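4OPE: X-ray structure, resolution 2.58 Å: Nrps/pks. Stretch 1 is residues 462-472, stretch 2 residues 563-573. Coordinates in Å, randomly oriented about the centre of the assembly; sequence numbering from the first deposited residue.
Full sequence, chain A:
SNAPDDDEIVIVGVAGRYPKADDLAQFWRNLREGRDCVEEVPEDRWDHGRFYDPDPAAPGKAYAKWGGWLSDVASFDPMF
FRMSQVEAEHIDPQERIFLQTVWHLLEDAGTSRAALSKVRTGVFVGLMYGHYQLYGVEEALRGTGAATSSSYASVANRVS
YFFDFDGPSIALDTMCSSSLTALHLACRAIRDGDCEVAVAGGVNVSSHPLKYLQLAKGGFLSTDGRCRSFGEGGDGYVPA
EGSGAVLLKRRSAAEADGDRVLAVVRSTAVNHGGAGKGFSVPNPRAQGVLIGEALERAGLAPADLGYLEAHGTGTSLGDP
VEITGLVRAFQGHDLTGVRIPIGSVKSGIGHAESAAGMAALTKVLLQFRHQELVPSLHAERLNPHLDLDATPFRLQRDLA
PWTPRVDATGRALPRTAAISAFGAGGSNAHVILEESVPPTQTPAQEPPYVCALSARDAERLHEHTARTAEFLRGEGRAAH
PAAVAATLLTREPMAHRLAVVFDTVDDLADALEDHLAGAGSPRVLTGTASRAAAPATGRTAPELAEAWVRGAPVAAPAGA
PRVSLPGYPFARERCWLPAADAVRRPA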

# COMPACT_ATOMS: atom_id res chain seq x y z
N HIS A 462 30.71 4.29 -23.21
CA HIS A 462 30.79 3.65 -24.49
C HIS A 462 29.43 3.19 -24.98
O HIS A 462 29.05 3.51 -26.10
N GLU A 463 28.71 2.41 -24.16
CA GLU A 463 27.38 1.93 -24.54
C GLU A 463 26.47 3.11 -24.84
O GLU A 463 25.83 3.18 -25.89
N HIS A 464 26.49 4.07 -23.93
CA HIS A 464 25.67 5.28 -24.04
C HIS A 464 25.88 6.04 -25.36
O HIS A 464 24.92 6.39 -26.07
N THR A 465 27.15 6.25 -25.70
CA THR A 465 27.53 6.89 -26.97
C THR A 465 26.97 6.12 -28.14
O THR A 465 26.35 6.69 -29.04
N ALA A 466 27.15 4.81 -28.12
CA ALA A 466 26.59 3.93 -29.18
C ALA A 466 25.05 4.01 -29.29
O ALA A 466 24.49 4.07 -30.39
N ARG A 467 24.37 3.97 -28.15
CA ARG A 467 22.91 3.99 -28.16
C ARG A 467 22.42 5.31 -28.71
O ARG A 467 21.44 5.35 -29.43
N THR A 468 23.11 6.38 -28.35
CA THR A 468 22.74 7.71 -28.78
C THR A 468 22.93 7.92 -30.30
O THR A 468 22.03 8.42 -31.02
N ALA A 469 24.11 7.56 -30.81
CA ALA A 469 24.28 7.59 -32.25
C ALA A 469 23.24 6.76 -32.95
O ALA A 469 22.74 7.15 -33.99
N GLU A 470 22.90 5.61 -32.40
CA GLU A 470 21.96 4.75 -33.09
C GLU A 470 20.55 5.36 -33.13
O GLU A 470 19.85 5.28 -34.13
N PHE A 471 20.16 5.99 -32.04
CA PHE A 471 18.91 6.68 -31.99
C PHE A 471 18.84 7.82 -32.98
O PHE A 471 17.79 8.07 -33.57
N LEU A 472 19.97 8.53 -33.12
CA LEU A 472 20.07 9.71 -33.99
C LEU A 472 20.06 9.37 -35.47
O LEU A 472 19.69 10.20 -36.27
N VAL A 563 13.11 16.31 -26.10
CA VAL A 563 12.86 15.05 -26.75
C VAL A 563 13.32 13.94 -25.85
O VAL A 563 14.11 14.13 -24.92
N SER A 564 12.81 12.76 -26.15
CA SER A 564 13.11 11.58 -25.37
C SER A 564 14.26 10.91 -26.04
O SER A 564 14.16 10.58 -27.21
N LEU A 565 15.35 10.73 -25.31
CA LEU A 565 16.53 10.05 -25.82
C LEU A 565 16.77 8.82 -24.99
O LEU A 565 16.36 8.76 -23.83
N PRO A 566 17.49 7.85 -25.54
CA PRO A 566 17.72 6.64 -24.78
C PRO A 566 18.25 6.93 -23.38
O PRO A 566 19.07 7.83 -23.18
N GLY A 567 17.77 6.18 -22.40
CA GLY A 567 18.16 6.39 -21.02
C GLY A 567 19.49 5.74 -20.67
O GLY A 567 20.06 5.01 -21.49
N TYR A 568 19.99 6.02 -19.47
CA TYR A 568 21.28 5.52 -19.03
C TYR A 568 21.37 4.01 -19.18
O TYR A 568 20.51 3.30 -18.72
N PRO A 569 22.42 3.50 -19.85
CA PRO A 569 22.60 2.07 -20.00
C PRO A 569 23.27 1.41 -18.79
O PRO A 569 24.45 1.21 -18.76
N PHE A 570 22.48 1.02 -17.81
CA PHE A 570 23.00 0.39 -16.62
C PHE A 570 23.83 -0.82 -16.95
O PHE A 570 23.64 -1.47 -17.96
N ALA A 571 24.75 -1.13 -16.05
CA ALA A 571 25.52 -2.33 -16.20
C ALA A 571 24.56 -3.46 -15.98
O ALA A 571 23.63 -3.29 -15.19
N ARG A 572 24.80 -4.58 -16.64
CA ARG A 572 24.00 -5.79 -16.46
C ARG A 572 24.76 -6.94 -15.78
O ARG A 572 25.11 -7.91 -16.44
N GLU A 573 24.97 -6.82 -14.46
CA GLU A 573 25.50 -7.90 -13.63
C GLU A 573 24.34 -8.80 -13.22
O GLU A 573 23.31 -8.33 -12.73

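Residues 462-472 form part of a longer helix, against which the irregular segment 563-573 packs mainly through two prolines. Pro566, which loses the most surface, points toward the helix and lies between Phe471 and Arg467. Phe471 (chi1 t, chi2 77°) presents one ring face to it: Pro566 CD sits 4.0 Å from the ring centroid of Phe471 in a CH-pi contact. The same ring reaches Leu565, with Phe471 CE2 3.4 Å from Leu565 CD2; Leu565 (m, t) starts sideways, but its end comes nearer the helix.

Pro569 also points inward, its CG lying 3.7 Å from His464 CB and its CB 3.3 Å from Glu463 OE1. Arg467 (m, t, p) points toward the loop and bridges the two prolines: its NH1 is 3.5 Å from Pro566 CB and its NE 3.7 Å from Pro569 CB. Since Gly567 O lies near the guanidinium plane, Arg467 NH1 can donate a hydrogen bond to it at 2.7 Å. One water accepts from Arg467 NE, donates to Gly567 O and hydrogen-bonds His464 ND1 (His464 chi1 t); a second donates to both Thr468 OG1 and Pro566 O, so loop carbonyls are tied to the helix through solvent. At the other end, Glu463 OE2 forms a salt bridge with Arg572 NH2 (3.0 Å).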

# COMPACT_ATOMS: atom_id res chain seq x y z
CB HIS A 462 31.78 2.47 -24.45
CG HIS A 462 31.91 1.82 -25.78
ND1 HIS A 462 32.89 2.18 -26.68
CD2 HIS A 462 31.11 0.95 -26.42
CE1 HIS A 462 32.70 1.52 -27.81
NE2 HIS A 462 31.62 0.77 -27.67
CB GLU A 463 26.73 1.12 -23.43
CG GLU A 463 26.53 -0.36 -23.71
CD GLU A 463 25.34 -0.95 -22.95
OE1 GLU A 463 25.27 -0.83 -21.70
OE2 GLU A 463 24.46 -1.54 -23.62
CB HIS A 464 25.97 6.14 -22.81
CG HIS A 464 25.11 7.34 -22.67
ND1 HIS A 464 23.78 7.34 -23.02
CD2 HIS A 464 25.40 8.58 -22.20
CE1 HIS A 464 23.29 8.54 -22.78
NE2 HIS A 464 24.25 9.31 -22.28
CB THR A 465 29.05 7.00 -27.10
OG1 THR A 465 29.57 7.88 -26.08
CG2 THR A 465 29.46 7.59 -28.44
CB ALA A 466 27.02 2.48 -28.93
CB ARG A 467 22.39 3.78 -26.77
CG ARG A 467 22.49 2.35 -26.28
CD ARG A 467 22.53 2.23 -24.77
NE ARG A 467 21.44 2.95 -24.11
CZ ARG A 467 20.17 2.50 -24.02
NH1 ARG A 467 19.26 3.25 -23.38
NH2 ARG A 467 19.81 1.32 -24.54
CB THR A 468 23.55 8.76 -27.97
OG1 THR A 468 23.21 8.66 -26.57
CG2 THR A 468 23.26 10.18 -28.47
CB ALA A 469 25.64 7.08 -32.64
CB GLU A 470 21.96 3.37 -32.43
CG GLU A 470 20.98 2.39 -33.05
CD GLU A 470 20.77 1.15 -32.18
OE1 GLU A 470 20.58 1.29 -30.93
OE2 GLU A 470 20.80 0.03 -32.75
CB PHE A 471 18.70 7.25 -30.58
CG PHE A 471 17.51 8.11 -30.45
CD1 PHE A 471 16.25 7.54 -30.38
CD2 PHE A 471 17.62 9.47 -30.45
CE1 PHE A 471 15.12 8.32 -30.27
CE2 PHE A 471 16.49 10.28 -30.34
CZ PHE A 471 15.24 9.70 -30.23
CB LEU A 472 21.35 10.47 -33.69
CG LEU A 472 21.49 11.17 -32.33
CD1 LEU A 472 22.90 11.70 -32.19
CD2 LEU A 472 20.50 12.31 -32.13
CB VAL A 563 13.57 14.95 -28.10
CG1 VAL A 563 13.02 16.03 -29.02
CG2 VAL A 563 15.08 15.11 -27.98
CB SER A 564 11.93 10.66 -25.48
OG SER A 564 10.77 11.31 -25.02
CB LEU A 565 17.75 10.94 -25.70
CG LEU A 565 17.65 12.33 -26.36
CD1 LEU A 565 18.63 13.30 -25.76
CD2 LEU A 565 17.86 12.25 -27.87
CB PRO A 566 18.72 5.90 -25.61
CG PRO A 566 18.48 6.37 -27.01
CD PRO A 566 18.07 7.80 -26.89
CB TYR A 568 21.51 5.88 -17.56
CG TYR A 568 22.87 5.51 -17.05
CD1 TYR A 568 23.95 6.32 -17.29
CD2 TYR A 568 23.07 4.37 -16.31
CE1 TYR A 568 25.20 6.03 -16.78
CE2 TYR A 568 24.33 4.04 -15.83
CZ TYR A 568 25.39 4.88 -16.09
OH TYR A 568 26.65 4.60 -15.66
CB PRO A 569 23.48 1.96 -21.24
CG PRO A 569 24.31 3.19 -21.22
CD PRO A 569 23.52 4.25 -20.49
CB PHE A 570 21.85 -0.01 -15.71
CG PHE A 570 21.20 1.15 -15.03
CD1 PHE A 570 21.85 1.82 -14.01
CD2 PHE A 570 19.97 1.60 -15.44
CE1 PHE A 570 21.26 2.90 -13.38
CE2 PHE A 570 19.37 2.67 -14.82
CZ PHE A 570 20.01 3.32 -13.77
CB ALA A 571 26.63 -2.40 -15.16
CB ARG A 572 23.45 -6.25 -17.79
CG ARG A 572 22.47 -5.26 -18.34
CD ARG A 572 22.13 -5.57 -19.77
NE ARG A 572 22.99 -4.81 -20.66
CZ ARG A 572 23.33 -5.18 -21.89
NH1 ARG A 572 22.89 -6.33 -22.41
NH2 ARG A 572 24.14 -4.39 -22.60
CB GLU A 573 26.17 -7.38 -12.35
CG GLU A 573 27.16 -6.23 -12.52
CD GLU A 573 28.37 -6.59 -13.38
OE1 GLU A 573 28.84 -5.71 -14.16
OE2 GLU A 573 28.84 -7.75 -13.26
O HOH W 1 21.93 5.68 -23.61
O HOH W 2 20.75 9.21 -25.45